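Local coordinates for protein putative hydrolase (PDB 4XUK) that is probably a dinuclear zinc hydrolase of the metallo-beta-lactamase superfamily, with activity linked to organophosphate (phosphotriester) and lactone hydrolysis, at residues 115-120 and 165-170; 130-135 and 177-182. The protein carries 2 engineered substitutions. All blocks are in the same frame, centred on the assembly; numbering follows the deposited sequence.

Overall arrangement
Both contacts lie on one side of the zinc centre, just after the first group of zinc ligands, H108 to H113, where the chain crosses over between two neighbouring parallel strands. Contact 1 sets 115-120 against helix 151-173, which leads into strand 177-180 of contact 2; the segments alternate along the chain, 130-135 falling between the two of contact 1 and 165-170 between the two of contact 2. The centres are 16 Å apart, yet they share a hydrophobic layer: I168 CG2 lies 3.7 Å from F177 CE1, and I117 CD1 lies 4.1 Å from V130 CG2. The side chains of C115 and V132 are each about 11 Å from a zinc ion, which places both contacts outside the metal site.

Contact 1 of 2, residues 115-120 and 165-170; sequences CGISKD and KQAIAP
Directly beyond the HxHxDH zinc-binding motif, of which H108, H110, D112 and H113 are ligands, C115, I117 and S118 pack against A167, I168 and P170 of helix 151-173. The methyl group of A167 points at the short 3-10 turn 115-117 and meets its backbone, CB to C115 CA 3.9 Å. Next to it runs the side chain of I117. Its CG1 sits between the backbone N and the carbonyl carbon (chi1 67°), and the extended second torsion (chi2 -179°) carries CD1 onward to I168. I117 CG1 touches A167 CB at 4.1 Å, and I117 CD1 reaches I168 CG2 at 4.0 Å, the two branched chains crossing obliquely. The carbonyl oxygen of A167 faces this same group, 3.6 Å from I117 CG1. Its polar partner is S118: OG donates to A167 O over a short 2.6 Å, approaching in the carbonyl plane on a lone pair, with a C=O...OG angle of 134°. That bond fixes the rotation of the serine hydroxymethyl group, while P170 CG packs against S118 OG from the following part of the helix, at 3.7 Å. P170 kinks the helix, since its nitrogen has no hydrogen to give to the preceding turn.

In the metallo-beta-lactamase fold this joins the end of the metal-binding loop to an outer helix of the alpha-beta/beta-alpha sandwich, whose I168 packs on F177 of edge strand 177-180. The turn is itself closed by S118 N bonding to C115 O, at 3.1 Å. C115 is further tied by its disulfide to C79. I117 O receives a hydrogen bond from the hydroxyl of Y171, one residue past P170, which gives the helix a second polar link to the turn.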
loop_
_atom_site.group_PDB
_atom_site.type_symbol
_atom_site.label_atom_id
_atom_site.label_comp_id
_atom_site.label_asym_id
_atom_site.label_seq_id
_atom_site.Cartn_x
_atom_site.Cartn_y
_atom_site.Cartn_z
ATOM N N CYS A 115 -6.256 17.546 -17.561
ATOM C CA CYS A 115 -6.932 18.727 -16.992
ATOM C C CYS A 115 -6.184 19.344 -15.806
ATOM O O CYS A 115 -6.204 20.566 -15.610
ATOM C CB CYS A 115 -8.380 18.411 -16.601
ATOM S SG CYS A 115 -9.536 18.422 -17.993
ATOM N N GLY A 116 -5.496 18.506 -15.036
ATOM C CA GLY A 116 -4.722 18.988 -13.899
ATOM C C GLY A 116 -3.597 19.963 -14.205
ATOM O O GLY A 116 -3.002 20.513 -13.272
ATOM N N ILE A 117 -3.281 20.190 -15.482
ATOM C CA ILE A 117 -2.252 21.183 -15.791
ATOM C C ILE A 117 -2.741 22.617 -15.589
ATOM O O ILE A 117 -1.931 23.549 -15.504
ATOM C CB ILE A 117 -1.630 21.021 -17.217
ATOM C CG1 ILE A 117 -2.651 21.330 -18.330
ATOM C CG2 ILE A 117 -1.039 19.617 -17.385
ATOM C CD1 ILE A 117 -2.092 21.150 -19.757
ATOM N N SER A 118 -4.057 22.789 -15.491
ATOM C CA SER A 118 -4.651 24.112 -15.341
ATOM C C SER A 118 -5.779 24.073 -14.316
ATOM O O SER A 118 -6.288 23.002 -13.985
ATOM C CB SER A 118 -5.209 24.596 -16.688
ATOM O OG SER A 118 -4.183 24.699 -17.661
ATOM N N LYS A 119 -6.173 25.247 -13.825
ATOM C CA LYS A 119 -7.325 25.353 -12.927
ATOM C C LYS A 119 -7.932 26.727 -13.103
ATOM O O LYS A 119 -7.201 27.707 -13.162
ATOM C CB LYS A 119 -6.899 25.182 -11.468
ATOM C CG LYS A 119 -8.075 25.164 -10.484
ATOM C CD LYS A 119 -8.863 23.854 -10.563
ATOM C CE LYS A 119 -10.033 23.877 -9.563
ATOM N NZ LYS A 119 -10.576 22.522 -9.262
ATOM N N ASP A 120 -9.258 26.798 -13.185
ATOM C CA ASP A 120 -9.951 28.061 -13.451
ATOM C C ASP A 120 -9.417 28.693 -14.737
ATOM O O ASP A 120 -9.372 29.919 -14.857
ATOM C CB ASP A 120 -9.781 29.049 -12.278
ATOM C CG ASP A 120 -10.637 28.696 -11.062
ATOM O OD1 ASP A 120 -11.148 27.560 -10.972
ATOM O OD2 ASP A 120 -10.792 29.570 -10.182
ATOM N N LYS A 165 -9.012 21.305 -24.652
ATOM C CA LYS A 165 -8.667 22.617 -25.161
ATOM C C LYS A 165 -8.541 23.641 -24.046
ATOM O O LYS A 165 -7.592 24.425 -24.045
ATOM C CB LYS A 165 -9.662 23.058 -26.245
ATOM C CG LYS A 165 -9.400 22.389 -27.585
ATOM C CD LYS A 165 -10.501 22.685 -28.602
ATOM C CE LYS A 165 -10.096 22.184 -29.982
ATOM N NZ LYS A 165 -11.110 22.569 -30.997
ATOM N N GLN A 166 -9.455 23.635 -23.098
ATOM C CA GLN A 166 -9.361 24.554 -22.002
ATOM C C GLN A 166 -8.118 24.358 -21.125
ATOM O O GLN A 166 -7.556 25.277 -20.692
ATOM C CB GLN A 166 -10.641 24.602 -21.171
ATOM C CG GLN A 166 -10.991 23.318 -20.468
ATOM C CD GLN A 166 -10.371 23.148 -19.091
ATOM O OE1 GLN A 166 -9.957 22.074 -18.682
ATOM N NE2 GLN A 166 -10.333 24.218 -18.393
ATOM N N ALA A 167 -7.695 23.143 -20.933
ATOM C CA ALA A 167 -6.540 22.888 -20.091
ATOM C C ALA A 167 -5.260 23.342 -20.773
ATOM O O ALA A 167 -4.381 23.917 -20.132
ATOM C CB ALA A 167 -6.459 21.419 -19.752
ATOM N N ILE A 168 -5.151 23.072 -22.068
ATOM C CA ILE A 168 -3.888 23.302 -22.776
ATOM C C ILE A 168 -3.740 24.708 -23.352
ATOM O O ILE A 168 -2.629 25.134 -23.666
ATOM C CB ILE A 168 -3.660 22.269 -23.893
ATOM C CG1 ILE A 168 -4.628 22.491 -25.056
ATOM C CG2 ILE A 168 -3.779 20.847 -23.346
ATOM C CD1 ILE A 168 -4.347 21.577 -26.226
ATOM N N ALA A 169 -4.857 25.413 -23.509
ATOM C CA ALA A 169 -4.858 26.794 -23.994
ATOM C C ALA A 169 -3.837 27.725 -23.321
ATOM O O ALA A 169 -3.121 28.450 -24.021
ATOM C CB ALA A 169 -6.280 27.386 -23.929
ATOM N N PRO A 170 -3.758 27.714 -21.970
ATOM C CA PRO A 170 -2.774 28.576 -21.307
ATOM C C PRO A 170 -1.339 28.204 -21.665
ATOM O O PRO A 170 -0.467 29.074 -21.624
ATOM C CB PRO A 170 -3.014 28.300 -19.816
ATOM C CG PRO A 170 -4.400 27.805 -19.728
ATOM C CD PRO A 170 -4.613 27.017 -20.986
#

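Contact 2 of 2, residues 130-135 and 177-182; sequences VYVSND and FKTYKL
V130 and V132 rest against the ring of F177 on one face of the sheet: V130 CG1 lies 3.8 Å from F177 CD1, and V132 CG1 lies 3.7 Å from F177 CZ. On the face that carries Y131 and K178, K178 CB sits over the Y131 ring in a CH-pi contact, 4.1 Å from the centroid and offset toward the rim. At the end of the strand, S133 CA lies over the Y180 ring, 3.7 Å from its centroid. With CG between the backbone N and the carbonyl carbon (chi1 61°), the Y180 ring is turned toward 130-135, and Y131 CB meets its edge.

Parallel pairing sets this register. K178 N donates to V130 O at 2.7 Å, V132 N to K178 O at 3.2 Å, and Y180 N to V132 O at a longer 3.3 Å, while N134 N closes the pairing on Y180 O at 2.8 Å. The strands are the two ends of a beta-alpha-beta crossover through helices 134-141 and 151-173. Strand 177-180 is the outermost at this side of its sheet within the chain. The side chains of N134 and K181 overlap in the model, so their arrangement is doubtful.

Farther out, S133 is the N-cap of helix 134-141: its OG takes the N-H of E136 and also bonds G200 O. The Y180 hydroxyl bonds that of Y204, and F202 meets its ring edge-to-face, joining strand 177-180 to strand 202-208 of the second sheet.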
loop_
_atom_site.group_PDB
_atom_site.type_symbol
_atom_site.label_atom_id
_atom_site.label_comp_id
_atom_site.label_asym_id
_atom_site.label_seq_id
_atom_site.Cartn_x
_atom_site.Cartn_y
_atom_site.Cartn_z
ATOM N N VAL A 130 4.586 21.356 -21.618
ATOM C CA VAL A 130 3.758 20.169 -21.652
ATOM C C VAL A 130 3.997 19.444 -22.972
ATOM O O VAL A 130 3.993 20.076 -24.050
ATOM C CB VAL A 130 2.272 20.571 -21.519
ATOM C CG1 VAL A 130 1.366 19.372 -21.691
ATOM C CG2 VAL A 130 2.023 21.255 -20.173
ATOM N N TYR A 131 4.239 18.136 -22.877
ATOM C CA TYR A 131 4.433 17.267 -24.045
ATOM C C TYR A 131 3.382 16.171 -24.106
ATOM O O TYR A 131 3.000 15.599 -23.076
ATOM C CB TYR A 131 5.772 16.540 -23.963
ATOM C CG TYR A 131 6.987 17.399 -24.153
ATOM C CD1 TYR A 131 7.489 18.170 -23.113
ATOM C CD2 TYR A 131 7.656 17.409 -25.366
ATOM C CE1 TYR A 131 8.625 18.957 -23.291
ATOM C CE2 TYR A 131 8.784 18.190 -25.555
ATOM C CZ TYR A 131 9.264 18.951 -24.513
ATOM O OH TYR A 131 10.388 19.721 -24.712
ATOM N N VAL A 132 2.968 15.835 -25.322
ATOM C CA VAL A 132 2.094 14.686 -25.552
ATOM C C VAL A 132 2.423 14.210 -26.973
ATOM O O VAL A 132 3.009 14.970 -27.761
ATOM C CB VAL A 132 0.610 15.101 -25.407
ATOM C CG1 VAL A 132 0.201 16.010 -26.572
ATOM C CG2 VAL A 132 -0.300 13.880 -25.285
ATOM N N SER A 133 2.089 12.968 -27.314
ATOM C CA SER A 133 2.500 12.460 -28.620
ATOM C C SER A 133 1.788 13.170 -29.774
ATOM O O SER A 133 0.646 13.624 -29.636
ATOM C CB SER A 133 2.284 10.952 -28.725
ATOM O OG SER A 133 0.947 10.657 -29.087
ATOM N N ASN A 134 2.478 13.250 -30.888
ATOM C CA ASN A 134 1.937 13.728 -32.144
ATOM C C ASN A 134 0.605 13.083 -32.520
ATOM O O ASN A 134 -0.343 13.742 -32.802
ATOM C CB ASN A 134 2.966 13.570 -33.283
ATOM C CG ASN A 134 3.433 12.116 -33.493
ATOM O OD1 ASN A 134 3.333 11.271 -32.638
ATOM N ND2 ASN A 134 3.966 11.858 -34.648
ATOM N N ASP A 135 0.587 11.769 -32.463
ATOM C CA ASP A 135 -0.607 10.993 -32.794
ATOM C C ASP A 135 -1.767 11.350 -31.860
ATOM O O ASP A 135 -2.919 11.427 -32.285
ATOM C CB ASP A 135 -0.320 9.486 -32.704
ATOM C CG ASP A 135 0.672 9.006 -33.753
ATOM O OD1 ASP A 135 0.966 9.764 -34.698
ATOM O OD2 ASP A 135 1.156 7.857 -33.631
ATOM N N PHE A 177 3.262 24.175 -25.210
ATOM C CA PHE A 177 2.586 22.902 -25.454
ATOM C C PHE A 177 3.220 22.283 -26.691
ATOM O O PHE A 177 3.159 22.854 -27.790
ATOM C CB PHE A 177 1.092 23.121 -25.664
ATOM C CG PHE A 177 0.333 21.857 -25.939
ATOM C CD1 PHE A 177 0.006 20.994 -24.905
ATOM C CD2 PHE A 177 -0.048 21.534 -27.232
ATOM C CE1 PHE A 177 -0.697 19.825 -25.161
ATOM C CE2 PHE A 177 -0.742 20.372 -27.492
ATOM C CZ PHE A 177 -1.067 19.521 -26.459
ATOM N N LYS A 178 3.830 21.118 -26.514
ATOM C CA LYS A 178 4.675 20.539 -27.544
ATOM C C LYS A 178 4.190 19.135 -27.870
ATOM O O LYS A 178 3.598 18.463 -27.019
ATOM C CB LYS A 178 6.120 20.463 -27.045
ATOM C CG LYS A 178 6.687 21.770 -26.515
ATOM C CD LYS A 178 6.791 22.809 -27.621
ATOM C CE LYS A 178 7.595 24.022 -27.176
ATOM N NZ LYS A 178 7.815 24.954 -28.319
ATOM N N THR A 179 4.435 18.691 -29.098
ATOM C CA THR A 179 4.213 17.288 -29.437
ATOM C C THR A 179 5.528 16.622 -29.836
ATOM O O THR A 179 6.498 17.309 -30.173
ATOM C CB THR A 179 3.137 17.104 -30.530
ATOM O OG1 THR A 179 3.601 17.633 -31.775
ATOM C CG2 THR A 179 1.851 17.819 -30.128
ATOM N N TYR A 180 5.565 15.291 -29.770
ATOM C CA TYR A 180 6.774 14.539 -30.107
ATOM C C TYR A 180 6.445 13.346 -30.992
ATOM O O TYR A 180 5.276 12.965 -31.140
ATOM C CB TYR A 180 7.504 14.051 -28.844
ATOM C CG TYR A 180 6.670 13.118 -27.989
ATOM C CD1 TYR A 180 6.509 11.778 -28.338
ATOM C CD2 TYR A 180 6.036 13.577 -26.843
ATOM C CE1 TYR A 180 5.740 10.932 -27.576
ATOM C CE2 TYR A 180 5.264 12.728 -26.061
ATOM C CZ TYR A 180 5.124 11.409 -26.438
ATOM O OH TYR A 180 4.356 10.552 -25.681
ATOM N N LYS A 181 7.469 12.714 -31.510
ATOM C CA LYS A 181 7.317 11.506 -32.277
ATOM C C LYS A 181 8.117 10.368 -31.674
ATOM O O LYS A 181 9.026 10.595 -30.950
ATOM C CB LYS A 181 7.775 11.768 -33.701
ATOM C CG LYS A 181 6.718 12.396 -34.546
ATOM C CD LYS A 181 5.436 11.543 -34.583
ATOM C CE LYS A 181 5.724 10.038 -34.678
ATOM N NZ LYS A 181 5.142 9.263 -33.569
ATOM N N LEU A 182 7.797 9.152 -32.025
ATOM C CA LEU A 182 8.568 7.996 -31.649
ATOM C C LEU A 182 10.066 8.238 -31.820
ATOM O O LEU A 182 10.401 8.886 -32.761
ATOM C CB LEU A 182 8.112 6.927 -32.596
ATOM C CG LEU A 182 8.292 5.490 -32.233
ATOM C CD1 LEU A 182 8.381 5.255 -30.728
ATOM C CD2 LEU A 182 7.175 4.748 -32.898
HETATM O O HOH W 1 1.019 10.729 -25.720
HETATM O O HOH W 2 3.511 6.790 -33.092
#